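Local coordinates for protein short-chain dehydrogenase/reductase SDR (Burkholderia phymatum, PDB 5IG2) that binds NAD in a Rossmann-type fold and probably works as an oxidoreductase on CH-OH groups, as other short-chain dehydrogenases/reductases do, at residues G25-M39 / L240-A252. Numbering follows the deposited sequence.
Sequences GFGRAFAEKGASLGM and LGATDVATLTFEA. With NAD (nicotinamide-adenine-dinucleotide), chain F.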
loop_
_atom_site.group_PDB
_atom_site.type_symbol
_atom_site.label_atom_id
_atom_site.label_comp_id
_atom_site.label_asym_id
_atom_site.label_seq_id
_atom_site.Cartn_x
_atom_site.Cartn_y
_atom_site.Cartn_z
ATOM N N GLY B 25 -0.066 -5.191 42.279
ATOM C CA GLY B 25 -0.242 -3.825 42.778
ATOM C C GLY B 25 0.995 -3.188 43.391
ATOM O O GLY B 25 2.097 -3.247 42.831
ATOM N N PHE B 26 0.811 -2.544 44.554
ATOM C CA PHE B 26 1.915 -1.830 45.201
ATOM C C PHE B 26 3.077 -2.761 45.512
ATOM O O PHE B 26 4.242 -2.396 45.314
ATOM C CB PHE B 26 1.474 -1.165 46.510
ATOM C CG PHE B 26 0.379 -0.134 46.365
ATOM C CD1 PHE B 26 0.115 0.480 45.151
ATOM C CD2 PHE B 26 -0.382 0.225 47.471
ATOM C CE1 PHE B 26 -0.897 1.427 45.043
ATOM C CE2 PHE B 26 -1.391 1.163 47.370
ATOM C CZ PHE B 26 -1.647 1.772 46.155
ATOM N N GLY B 27 2.789 -3.945 46.048
ATOM C CA GLY B 27 3.869 -4.826 46.458
ATOM C C GLY B 27 4.780 -5.186 45.302
ATOM O O GLY B 27 6.012 -5.125 45.414
ATOM N N ARG B 28 4.179 -5.541 44.164
ATOM C CA ARG B 28 4.955 -5.830 42.966
ATOM C C ARG B 28 5.791 -4.625 42.547
ATOM O O ARG B 28 6.951 -4.775 42.148
ATOM C CB ARG B 28 4.006 -6.248 41.853
ATOM C CG ARG B 28 4.654 -6.573 40.535
ATOM C CD ARG B 28 3.566 -7.054 39.575
ATOM N NE ARG B 28 4.068 -7.388 38.245
ATOM C CZ ARG B 28 4.176 -6.515 37.247
ATOM N NH1 ARG B 28 3.825 -5.250 37.426
ATOM N NH2 ARG B 28 4.639 -6.907 36.074
ATOM N N ALA B 29 5.218 -3.418 42.641
ATOM C CA ALA B 29 5.943 -2.205 42.268
ATOM C C ALA B 29 7.083 -1.909 43.243
ATOM O O ALA B 29 8.158 -1.452 42.828
ATOM C CB ALA B 29 4.971 -1.026 42.189
ATOM N N PHE B 30 6.863 -2.143 44.545
ATOM C CA PHE B 30 7.958 -2.052 45.506
ATOM C C PHE B 30 9.094 -2.996 45.129
ATOM O O PHE B 30 10.275 -2.636 45.217
ATOM C CB PHE B 30 7.471 -2.389 46.920
ATOM C CG PHE B 30 6.445 -1.437 47.475
ATOM C CD1 PHE B 30 6.399 -0.104 47.072
ATOM C CD2 PHE B 30 5.535 -1.881 48.435
ATOM C CE1 PHE B 30 5.443 0.764 47.624
ATOM C CE2 PHE B 30 4.583 -1.023 48.981
ATOM C CZ PHE B 30 4.532 0.294 48.575
ATOM N N ALA B 31 8.753 -4.219 44.735
ATOM C CA ALA B 31 9.773 -5.195 44.387
ATOM C C ALA B 31 10.546 -4.752 43.151
ATOM O O ALA B 31 11.780 -4.850 43.114
ATOM C CB ALA B 31 9.116 -6.560 44.185
ATOM N N GLU B 32 9.839 -4.222 42.149
ATOM C CA GLU B 32 10.504 -3.715 40.958
ATOM C C GLU B 32 11.429 -2.559 41.299
ATOM O O GLU B 32 12.560 -2.494 40.812
ATOM C CB GLU B 32 9.469 -3.279 39.927
ATOM C CG GLU B 32 8.681 -4.433 39.344
ATOM C CD GLU B 32 7.502 -3.957 38.507
ATOM O OE1 GLU B 32 6.876 -2.943 38.883
ATOM O OE2 GLU B 32 7.202 -4.594 37.475
ATOM N N LYS B 33 10.961 -1.631 42.135
ATOM C CA LYS B 33 11.804 -0.499 42.513
ATOM C C LYS B 33 13.004 -0.967 43.331
ATOM O O LYS B 33 14.134 -0.531 43.085
ATOM C CB LYS B 33 10.977 0.533 43.288
ATOM C CG LYS B 33 11.749 1.768 43.723
ATOM C CD LYS B 33 12.290 2.553 42.532
ATOM C CE LYS B 33 12.966 3.828 43.024
ATOM N NZ LYS B 33 13.485 4.672 41.919
ATOM N N GLY B 34 12.776 -1.869 44.293
ATOM C CA GLY B 34 13.881 -2.409 45.066
ATOM C C GLY B 34 14.911 -3.101 44.194
ATOM O O GLY B 34 16.117 -2.908 44.368
ATOM N N ALA B 35 14.449 -3.908 43.238
ATOM C CA ALA B 35 15.375 -4.544 42.303
ATOM C C ALA B 35 16.209 -3.510 41.562
ATOM O O ALA B 35 17.426 -3.672 41.427
ATOM C CB ALA B 35 14.616 -5.417 41.304
ATOM N N SER B 36 15.577 -2.433 41.079
ATOM C CA SER B 36 16.307 -1.418 40.320
ATOM C C SER B 36 17.352 -0.697 41.162
ATOM O O SER B 36 18.284 -0.109 40.604
ATOM C CB SER B 36 15.336 -0.395 39.723
ATOM O OG SER B 36 14.763 0.429 40.722
ATOM N N LEU B 37 17.209 -0.713 42.481
ATOM C CA LEU B 37 18.171 -0.089 43.374
ATOM C C LEU B 37 19.233 -1.065 43.847
ATOM O O LEU B 37 20.130 -0.666 44.597
ATOM C CB LEU B 37 17.450 0.519 44.585
ATOM C CG LEU B 37 16.533 1.702 44.262
ATOM C CD1 LEU B 37 15.801 2.174 45.506
ATOM C CD2 LEU B 37 17.316 2.850 43.614
ATOM N N GLY B 38 19.147 -2.326 43.432
ATOM C CA GLY B 38 20.120 -3.317 43.836
ATOM C C GLY B 38 19.794 -4.041 45.119
ATOM O O GLY B 38 20.693 -4.654 45.709
ATOM N N MET B 39 18.544 -3.997 45.569
ATOM C CA MET B 39 18.164 -4.705 46.782
ATOM C C MET B 39 17.955 -6.190 46.505
ATOM O O MET B 39 17.541 -6.587 45.413
ATOM C CB MET B 39 16.884 -4.119 47.376
ATOM C CG MET B 39 16.897 -2.618 47.593
ATOM S SD MET B 39 15.595 -2.156 48.760
ATOM C CE MET B 39 16.372 -2.730 50.277
ATOM N N LEU B 240 -2.552 8.068 39.215
ATOM C CA LEU B 240 -1.219 7.570 39.544
ATOM C C LEU B 240 -1.211 6.047 39.508
ATOM O O LEU B 240 -2.170 5.397 39.936
ATOM C CB LEU B 240 -0.777 8.030 40.936
ATOM C CG LEU B 240 -0.405 9.491 41.175
ATOM C CD1 LEU B 240 -0.153 9.726 42.653
ATOM C CD2 LEU B 240 0.815 9.878 40.360
ATOM N N GLY B 241 -0.105 5.475 39.032
ATOM C CA GLY B 241 0.042 4.038 38.978
ATOM C C GLY B 241 0.841 3.492 40.154
ATOM O O GLY B 241 1.431 4.231 40.931
ATOM N N ALA B 242 0.842 2.161 40.266
ATOM C CA ALA B 242 1.602 1.516 41.331
ATOM C C ALA B 242 3.081 1.886 41.261
ATOM O O ALA B 242 3.740 2.032 42.296
ATOM C CB ALA B 242 1.419 -0.001 41.271
ATOM N N THR B 243 3.621 2.035 40.049
ATOM C CA THR B 243 5.008 2.475 39.900
ATOM C C THR B 243 5.233 3.827 40.566
ATOM O O THR B 243 6.266 4.042 41.210
ATOM C CB THR B 243 5.370 2.548 38.412
ATOM O OG1 THR B 243 5.258 1.244 37.833
ATOM C CG2 THR B 243 6.799 3.056 38.210
ATOM N N ASP B 244 4.287 4.760 40.402
ATOM C CA ASP B 244 4.434 6.079 41.014
ATOM C C ASP B 244 4.393 5.984 42.530
ATOM O O ASP B 244 5.163 6.661 43.224
ATOM C CB ASP B 244 3.337 7.022 40.521
ATOM C CG ASP B 244 3.359 7.216 39.007
ATOM O OD1 ASP B 244 4.427 7.597 38.464
ATOM O OD2 ASP B 244 2.304 6.988 38.364
ATOM N N VAL B 245 3.487 5.167 43.062
ATOM C CA VAL B 245 3.442 4.953 44.504
ATOM C C VAL B 245 4.783 4.426 44.997
ATOM O O VAL B 245 5.317 4.893 46.011
ATOM C CB VAL B 245 2.276 4.011 44.868
ATOM C CG1 VAL B 245 2.336 3.608 46.350
ATOM C CG2 VAL B 245 0.952 4.693 44.561
ATOM N N ALA B 246 5.373 3.482 44.262
ATOM C CA ALA B 246 6.663 2.940 44.672
ATOM C C ALA B 246 7.739 4.015 44.640
ATOM O O ALA B 246 8.542 4.129 45.575
ATOM C CB ALA B 246 7.051 1.759 43.780
ATOM N N THR B 247 7.768 4.819 43.575
ATOM C CA THR B 247 8.765 5.880 43.491
ATOM C C THR B 247 8.652 6.824 44.678
ATOM O O THR B 247 9.648 7.103 45.354
ATOM C CB THR B 247 8.618 6.648 42.180
ATOM O OG1 THR B 247 8.922 5.775 41.085
ATOM C CG2 THR B 247 9.571 7.826 42.156
ATOM N N LEU B 248 7.438 7.315 44.961
ATOM C CA LEU B 248 7.264 8.250 46.071
ATOM C C LEU B 248 7.573 7.590 47.406
ATOM O O LEU B 248 8.120 8.230 48.307
ATOM C CB LEU B 248 5.842 8.813 46.075
ATOM C CG LEU B 248 5.455 9.634 44.841
ATOM C CD1 LEU B 248 3.937 9.691 44.730
ATOM C CD2 LEU B 248 6.057 11.030 44.925
ATOM N N THR B 249 7.218 6.318 47.564
ATOM C CA THR B 249 7.476 5.640 48.834
ATOM C C THR B 249 8.976 5.527 49.100
ATOM O O THR B 249 9.449 5.833 50.201
ATOM C CB THR B 249 6.803 4.266 48.828
ATOM O OG1 THR B 249 5.388 4.451 48.735
ATOM C CG2 THR B 249 7.128 3.472 50.095
ATOM N N PHE B 250 9.751 5.114 48.091
ATOM C CA PHE B 250 11.193 5.001 48.302
ATOM C C PHE B 250 11.842 6.367 48.544
ATOM O O PHE B 250 12.784 6.476 49.338
ATOM C CB PHE B 250 11.837 4.278 47.118
ATOM C CG PHE B 250 11.826 2.773 47.253
ATOM C CD1 PHE B 250 10.671 2.047 46.999
ATOM C CD2 PHE B 250 12.969 2.091 47.653
ATOM C CE1 PHE B 250 10.663 0.662 47.115
ATOM C CE2 PHE B 250 12.970 0.711 47.772
ATOM C CZ PHE B 250 11.809 -0.004 47.502
ATOM N N GLU B 251 11.364 7.420 47.872
ATOM C CA GLU B 251 11.862 8.756 48.186
ATOM C C GLU B 251 11.631 9.093 49.657
ATOM O O GLU B 251 12.518 9.646 50.322
ATOM C CB GLU B 251 11.199 9.802 47.283
ATOM C CG GLU B 251 11.689 9.775 45.855
ATOM C CD GLU B 251 10.866 10.653 44.922
ATOM O OE1 GLU B 251 9.844 11.220 45.367
ATOM O OE2 GLU B 251 11.238 10.765 43.735
ATOM N N ALA B 252 10.448 8.756 50.188
ATOM C CA ALA B 252 10.173 9.037 51.595
ATOM C C ALA B 252 11.083 8.222 52.508
ATOM O O ALA B 252 11.608 8.747 53.499
ATOM C CB ALA B 252 8.703 8.758 51.911
HETATM P PA NAD F . -3.601 -5.902 45.133
HETATM O O1A NAD F . -4.788 -6.783 45.175
HETATM O O2A NAD F . -3.115 -5.592 43.709
HETATM O O5B NAD F . -2.371 -6.451 45.983
HETATM C C5B NAD F . -2.558 -6.930 47.328
HETATM C C4B NAD F . -1.936 -8.297 47.396
HETATM O O4B NAD F . -2.065 -8.813 48.740
HETATM C C3B NAD F . -2.546 -9.353 46.457
HETATM O O3B NAD F . -1.557 -9.934 45.615
HETATM C C2B NAD F . -3.129 -10.401 47.418
HETATM O O2B NAD F . -3.010 -11.728 46.917
HETATM C C1B NAD F . -2.241 -10.209 48.639
HETATM N N9A NAD F . -2.815 -10.707 49.883
HETATM C C8A NAD F . -4.118 -10.618 50.296
HETATM N N7A NAD F . -4.371 -11.261 51.410
HETATM C C5A NAD F . -3.146 -11.808 51.759
HETATM C C6A NAD F . -2.741 -12.617 52.836
HETATM N N6A NAD F . -3.582 -13.109 53.750
HETATM N N1A NAD F . -1.435 -12.954 52.913
HETATM C C2A NAD F . -0.601 -12.520 51.960
HETATM N N3A NAD F . -0.872 -11.775 50.881
HETATM C C4A NAD F . -2.172 -11.456 50.837
HETATM O O3 NAD F . -3.926 -4.533 45.871
HETATM P PN NAD F . -3.002 -3.300 46.295
HETATM O O1N NAD F . -1.663 -3.426 45.667
HETATM O O2N NAD F . -3.796 -2.075 46.057
HETATM O O5D NAD F . -2.917 -3.571 47.862
HETATM C C5D NAD F . -1.728 -3.254 48.618
HETATM C C4D NAD F . -2.137 -2.422 49.809
HETATM O O4D NAD F . -2.512 -1.089 49.387
HETATM C C3D NAD F . -3.321 -2.964 50.620
HETATM O O3D NAD F . -3.033 -2.861 52.009
HETATM C C2D NAD F . -4.453 -2.002 50.254
HETATM O O2D NAD F . -5.416 -1.934 51.298
HETATM C C1D NAD F . -3.652 -0.717 50.107
HETATM N N1N NAD F . -4.338 0.448 49.365
HETATM C C2N NAD F . -4.714 0.270 48.086
HETATM C C3N NAD F . -5.293 1.311 47.383
HETATM C C7N NAD F . -5.596 1.245 45.919
HETATM O O7N NAD F . -6.399 2.054 45.429
HETATM N N7N NAD F . -5.080 0.247 45.220
HETATM C C4N NAD F . -5.463 2.532 48.024
HETATM C C5N NAD F . -5.049 2.691 49.336
HETATM C C6N NAD F . -4.490 1.628 49.999
HETATM O O HOH W 1 7.088 -0.467 38.614
HETATM O O HOH W 2 11.610 5.616 40.280
#
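F250 lies across the C-terminal end of helix 25-36, and K33 is the side chain to follow over it. CB of K33 sits 3.8 Å from CE1 of F250. From there CG points away from the backbone N (chi1 -179°), which sets CG of K33 over one face of the F250 ring, somewhat toward the rim and 3.7 Å from the centroid, as a CH-pi contact. The chain then bends at chi2 (62°) and runs on extended through CD and CE. NZ of K33 donates to a water 2.7 Å away, which also bonds OG1 of T247. Around the same ring, CD1 of L37 reaches CD2 of F250, while SD of M39 lies at the edge, 4.0 Å from CE2 of F250, a Met-aromatic contact. L37 and M39 flank G38, whose positive phi closes helix 25-36 in a Schellman motif.

Toward the middle the helices cross at -57° with their axes 8.2 Å apart, a close spacing that fits the small side chains of A29, A242 and A246: CB of A29 sits 3.3 Å from the carbonyl O of A242, and CB of A246 packs on the carbonyl O of A29. Helix 25-36 is the first helix of the Rossmann fold, following the strand 16-20 and the glycine-rich turn; helix 242-254, much later in the chain, crosses it, and F30, V245 and T249 also touch L194 of strand 189-194. A second water links OE1 of E32 to OG1 of T243.

At the N-terminal end F26 is held between protein and cofactor. CG1 of V245 sits over one face of the F26 ring, 4.1 Å from the centroid, and O2N of the NAD pyrophosphate lies over the opposite face. The backbone N of F26 donates to O1N of NAD at 2.9 Å, while CB of A242 meets the ring at its edge.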